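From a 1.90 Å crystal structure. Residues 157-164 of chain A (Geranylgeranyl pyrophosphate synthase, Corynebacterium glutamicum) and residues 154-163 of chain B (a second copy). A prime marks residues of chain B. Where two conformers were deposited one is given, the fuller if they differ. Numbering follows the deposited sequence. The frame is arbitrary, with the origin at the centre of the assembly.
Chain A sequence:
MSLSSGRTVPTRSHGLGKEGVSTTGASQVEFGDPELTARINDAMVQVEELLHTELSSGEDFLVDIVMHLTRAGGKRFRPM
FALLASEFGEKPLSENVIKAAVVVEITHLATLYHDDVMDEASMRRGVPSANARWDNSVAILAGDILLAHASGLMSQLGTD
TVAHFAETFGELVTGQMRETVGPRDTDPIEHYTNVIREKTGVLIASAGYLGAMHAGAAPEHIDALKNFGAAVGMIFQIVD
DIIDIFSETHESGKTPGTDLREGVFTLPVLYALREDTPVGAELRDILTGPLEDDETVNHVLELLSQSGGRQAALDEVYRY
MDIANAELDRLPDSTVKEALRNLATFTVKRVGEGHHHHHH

Chain A, residues 157-164: LGTDTVAH
Chain B (154-163) MSQLGTDTVA

The start of one helix can pack against the same helix start in a second copy, and against the helix that precedes it there, through van der Waals contact alone, and this small interface, burying 341 Å² between the stretches with no hydrogen bond across it, is a compact example. In each chain Gly158 is the first residue to leave one helix, with positive phi, and holds the N-cap position of the next. Its phi/psi of 115/162 would jam a CB against the preceding carbonyl O, so the turn itself calls for glycine. The new helix then runs from residue 159 with regular angles, near -65/-40 after an opening -69/-28 at the threonine. Its first turn is loosely tied, Gly158 O accepting weak bonds from Thr161 N (3.2 Å) and Val162 N (3.3 Å), before Ala163 N to Thr159 O tightens to 2.9 Å; the primed chain repeats these values.

At the centre the two turns meet. Thr159 and Thr159′ both adopt the p rotamer (chi1 57°), their CG2 atoms 3.9 Å apart, and each methyl reaches over the other chain's glycine: Thr159 CG2 lies 3.7 Å from Gly158′ CA, and Thr159′ CG2 lies 3.7 Å from Gly158 CA. CA-to-CB points toward the other stretch at Thr159, Val162, Ser155′ and Val162′, sideways at Thr159′ and Ala163. One turn along each helix, buried Val162 and Val162′, both t (177°), bring their CG2 atoms to 3.9 Å.

The primed stretch also contributes the end of its preceding helix, where Leu157′ N and Gly158′ N bond to Met154′ O at 2.9 and 3.1 Å. The nearest CA atoms across the stretches are those of Thr159 and Ser155′, 4.9 Å apart. Ser155′ O approaches Thr159 CB at 3.3 Å, while Ser155′ CB packs 3.8 Å from Val162 CG1 and 3.5 Å from Ala163 N. With chi1 at 78° (p), Ser155′ OG sits 3.6 Å from Ala163 CB.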

ATOM      1  N   LEU A 157     -12.476   5.369 -12.809  1.00 27.96           N
ATOM      2  CA  LEU A 157     -13.743   4.693 -12.485  1.00 24.11           C
ATOM      3  C   LEU A 157     -14.660   5.589 -11.664  1.00 29.88           C
ATOM      4  O   LEU A 157     -15.856   5.377 -11.648  1.00 31.21           O
ATOM      5  CB  LEU A 157     -13.515   3.346 -11.772  1.00 25.55           C
ATOM      6  CG  LEU A 157     -12.854   2.294 -12.698  1.00 26.29           C
ATOM      7  CD1 LEU A 157     -12.449   1.055 -11.898  1.00 25.55           C
ATOM      8  CD2 LEU A 157     -13.870   1.900 -13.777  1.00 26.66           C
ATOM      9  N   GLY A 158     -14.103   6.584 -10.978  1.00 29.42           N
ATOM     10  CA  GLY A 158     -14.948   7.535 -10.260  1.00 29.75           C
ATOM     11  C   GLY A 158     -14.757   7.457  -8.750  1.00 32.14           C
ATOM     12  O   GLY A 158     -14.241   6.466  -8.227  1.00 27.33           O
ATOM     13  N   THR A 159     -15.184   8.493  -8.040  1.00 31.35           N
ATOM     14  CA  THR A 159     -14.912   8.570  -6.595  1.00 33.31           C
ATOM     15  C   THR A 159     -15.676   7.542  -5.778  1.00 31.08           C
ATOM     16  O   THR A 159     -15.203   7.154  -4.689  1.00 28.72           O
ATOM     17  CB  THR A 159     -15.223   9.982  -6.016  1.00 34.06           C
ATOM     18  OG1 THR A 159     -16.579  10.310  -6.297  1.00 33.90           O
ATOM     19  CG2 THR A 159     -14.344  11.017  -6.632  1.00 44.28           C
ATOM     20  N   ASP A 160     -16.852   7.101  -6.230  1.00 28.25           N
ATOM     21  CA  ASP A 160     -17.585   6.083  -5.487  0.50 29.92           C
ATOM     22  C   ASP A 160     -16.784   4.771  -5.456  1.00 31.74           C
ATOM     23  O   ASP A 160     -16.839   4.027  -4.481  1.00 26.46           O
ATOM     24  CB  ASP A 160     -18.975   5.870  -6.094  0.50 32.08           C
ATOM     25  CG  ASP A 160     -19.873   7.113  -5.968  0.50 34.33           C
ATOM     26  OD1 ASP A 160     -19.534   8.045  -5.197  0.50 35.64           O
ATOM     27  OD2 ASP A 160     -20.919   7.147  -6.637  0.50 43.80           O
ATOM     28  N   THR A 161     -16.058   4.490  -6.542  1.00 24.97           N
ATOM     29  CA  THR A 161     -15.214   3.284  -6.569  1.00 26.67           C
ATOM     30  C   THR A 161     -14.081   3.445  -5.578  1.00 24.11           C
ATOM     31  O   THR A 161     -13.722   2.497  -4.835  1.00 23.30           O
ATOM     32  CB  THR A 161     -14.661   3.012  -7.990  1.00 27.47           C
ATOM     33  OG1 THR A 161     -15.773   2.694  -8.842  1.00 26.06           O
ATOM     34  CG2 THR A 161     -13.611   1.830  -8.005  1.00 23.17           C
ATOM     35  N   VAL A 162     -13.520   4.646  -5.544  1.00 22.30           N
ATOM     36  CA  VAL A 162     -12.394   4.927  -4.646  1.00 25.86           C
ATOM     37  C   VAL A 162     -12.842   4.793  -3.167  1.00 26.70           C
ATOM     38  O   VAL A 162     -12.129   4.234  -2.346  1.00 24.54           O
ATOM     39  CB  VAL A 162     -11.792   6.334  -4.891  1.00 26.71           C
ATOM     40  CG1 VAL A 162     -10.651   6.646  -3.896  1.00 24.47           C
ATOM     41  CG2 VAL A 162     -11.240   6.451  -6.358  1.00 28.81           C
ATOM     42  N   ALA A 163     -14.025   5.316  -2.847  1.00 26.12           N
ATOM     43  CA  ALA A 163     -14.559   5.269  -1.480  1.00 24.29           C
ATOM     44  C   ALA A 163     -14.772   3.818  -1.086  1.00 24.21           C
ATOM     45  O   ALA A 163     -14.431   3.388   0.036  1.00 25.96           O
ATOM     46  CB  ALA A 163     -15.893   6.015  -1.426  1.00 27.12           C
ATOM     47  N   HIS A 164     -15.347   3.048  -2.010  1.00 24.36           N
ATOM     48  CA  HIS A 164     -15.592   1.631  -1.759  1.00 28.51           C
ATOM     49  C   HIS A 164     -14.277   0.868  -1.607  1.00 27.37           C
ATOM     50  O   HIS A 164     -14.138   0.014  -0.728  1.00 28.25           O
ATOM     51  CB  HIS A 164     -16.431   1.028  -2.886  1.00 31.26           C
ATOM     52  CG  HIS A 164     -16.583  -0.448  -2.777  1.00 39.64           C
ATOM     53  ND1 HIS A 164     -17.543  -1.036  -1.979  1.00 44.21           N
ATOM     54  CD2 HIS A 164     -15.866  -1.464  -3.322  1.00 36.50           C
ATOM     55  CE1 HIS A 164     -17.422  -2.354  -2.052  1.00 40.69           C
ATOM     56  NE2 HIS A 164     -16.413  -2.637  -2.859  1.00 41.42           N
TER
ATOM     57  N   MET B 154      -9.162  10.896  -0.235  1.00 23.90           N
ATOM     58  CA  MET B 154      -9.088  11.198  -1.689  1.00 23.39           C
ATOM     59  C   MET B 154     -10.408  10.987  -2.390  1.00 24.41           C
ATOM     60  O   MET B 154     -10.697  11.679  -3.363  1.00 27.82           O
ATOM     61  CB  MET B 154      -8.002  10.315  -2.386  1.00 24.34           C
ATOM     62  CG  MET B 154      -6.607  10.750  -1.963  1.00 28.22           C
ATOM     63  SD  MET B 154      -5.303  10.002  -3.041  1.00 24.02           S
ATOM     64  CE  MET B 154      -6.079   8.552  -3.399  1.00 23.41           C
ATOM     65  N   SER B 155     -11.202  10.014  -1.935  1.00 25.91           N
ATOM     66  CA  SER B 155     -12.539   9.806  -2.513  1.00 25.81           C
ATOM     67  C   SER B 155     -13.423  11.043  -2.369  1.00 30.77           C
ATOM     68  O   SER B 155     -14.377  11.226  -3.126  1.00 27.48           O
ATOM     69  CB  SER B 155     -13.256   8.583  -1.906  1.00 26.38           C
ATOM     70  OG  SER B 155     -13.820   8.841  -0.595  1.00 25.78           O
ATOM     71  N   GLN B 156     -13.096  11.897  -1.404  1.00 26.04           N
ATOM     72  CA  GLN B 156     -13.865  13.117  -1.203  1.00 29.97           C
ATOM     73  C   GLN B 156     -13.219  14.293  -1.931  1.00 33.20           C
ATOM     74  O   GLN B 156     -13.848  15.349  -2.098  1.00 34.92           O
ATOM     75  CB  GLN B 156     -14.002  13.433   0.298  1.00 27.41           C
ATOM     76  CG  GLN B 156     -14.739  12.325   1.078  1.00 26.93           C
ATOM     77  CD  GLN B 156     -14.960  12.719   2.526  1.00 30.30           C
ATOM     78  OE1 GLN B 156     -14.006  13.060   3.231  1.00 28.83           O
ATOM     79  NE2 GLN B 156     -16.216  12.702   2.967  1.00 28.00           N
ATOM     80  N   LEU B 157     -11.984  14.116  -2.386  1.00 27.96           N
ATOM     81  CA  LEU B 157     -11.239  15.208  -3.034  1.00 24.11           C
ATOM     82  C   LEU B 157     -11.431  15.196  -4.545  1.00 29.88           C
ATOM     83  O   LEU B 157     -11.241  16.209  -5.186  1.00 31.21           O
ATOM     84  CB  LEU B 157      -9.740  15.181  -2.675  1.00 25.55           C
ATOM     85  CG  LEU B 157      -9.486  15.503  -1.181  1.00 26.29           C
ATOM     86  CD1 LEU B 157      -8.022  15.253  -0.819  1.00 25.55           C
ATOM     87  CD2 LEU B 157      -9.830  16.979  -0.946  1.00 26.66           C
ATOM     88  N   GLY B 158     -11.799  14.050  -5.113  1.00 29.42           N
ATOM     89  CA  GLY B 158     -12.099  14.010  -6.543  1.00 29.75           C
ATOM     90  C   GLY B 158     -11.111  13.149  -7.320  1.00 32.14           C
ATOM     91  O   GLY B 158     -10.013  12.855  -6.840  1.00 27.33           O
ATOM     92  N   THR B 159     -11.487  12.753  -8.529  1.00 31.35           N
ATOM     93  CA  THR B 159     -10.662  11.802  -9.292  1.00 33.31           C
ATOM     94  C   THR B 159      -9.341  12.387  -9.764  1.00 31.08           C
ATOM     95  O   THR B 159      -8.370  11.625  -9.955  1.00 28.72           O
ATOM     96  CB  THR B 159     -11.415  11.239 -10.533  1.00 34.06           C
ATOM     97  OG1 THR B 159     -11.834  12.324 -11.353  1.00 33.90           O
ATOM     98  CG2 THR B 159     -12.620  10.463 -10.118  1.00 44.28           C
ATOM     99  N   ASP B 160      -9.259  13.699  -9.991  1.00 28.25           N
ATOM    100  CA  ASP B 160      -7.993  14.293 -10.402  0.50 29.92           C
ATOM    101  C   ASP B 160      -6.947  14.133  -9.287  1.00 31.74           C
ATOM    102  O   ASP B 160      -5.760  13.976  -9.558  1.00 26.46           O
ATOM    103  CB  ASP B 160      -8.183  15.765 -10.778  0.50 32.08           C
ATOM    104  CG  ASP B 160      -9.077  15.950 -12.017  0.50 34.33           C
ATOM    105  OD1 ASP B 160      -9.341  14.957 -12.741  0.50 35.64           O
ATOM    106  OD2 ASP B 160      -9.504  17.088 -12.263  0.50 43.80           O
ATOM    107  N   THR B 161      -7.400  14.197  -8.031  1.00 24.97           N
ATOM    108  CA  THR B 161      -6.475  13.993  -6.905  1.00 26.67           C
ATOM    109  C   THR B 161      -6.004  12.555  -6.899  1.00 24.11           C
ATOM    110  O   THR B 161      -4.802  12.260  -6.673  1.00 23.30           O
ATOM    111  CB  THR B 161      -7.140  14.354  -5.553  1.00 27.47           C
ATOM    112  OG1 THR B 161      -7.401  15.767  -5.554  1.00 26.06           O
ATOM    113  CG2 THR B 161      -6.228  13.974  -4.319  1.00 23.17           C
ATOM    114  N   VAL B 162      -6.935  11.649  -7.164  1.00 22.30           N
ATOM    115  CA  VAL B 162      -6.617  10.217  -7.164  1.00 25.86           C
ATOM    116  C   VAL B 162      -5.596   9.896  -8.287  1.00 26.70           C
ATOM    117  O   VAL B 162      -4.659   9.139  -8.083  1.00 24.54           O
ATOM    118  CB  VAL B 162      -7.882   9.339  -7.331  1.00 26.71           C
ATOM    119  CG1 VAL B 162      -7.529   7.836  -7.397  1.00 24.47           C
ATOM    120  CG2 VAL B 162      -8.882   9.578  -6.142  1.00 28.81           C
ATOM    121  N   ALA B 163      -5.800  10.477  -9.469  1.00 26.12           N
ATOM    122  CA  ALA B 163      -4.917  10.246 -10.619  1.00 24.29           C
ATOM    123  C   ALA B 163      -3.528  10.761 -10.282  1.00 24.21           C
ATOM    124  O   ALA B 163      -2.503  10.102 -10.555  1.00 25.96           O
ATOM    125  CB  ALA B 163      -5.459  10.995 -11.838  1.00 27.12           C
TER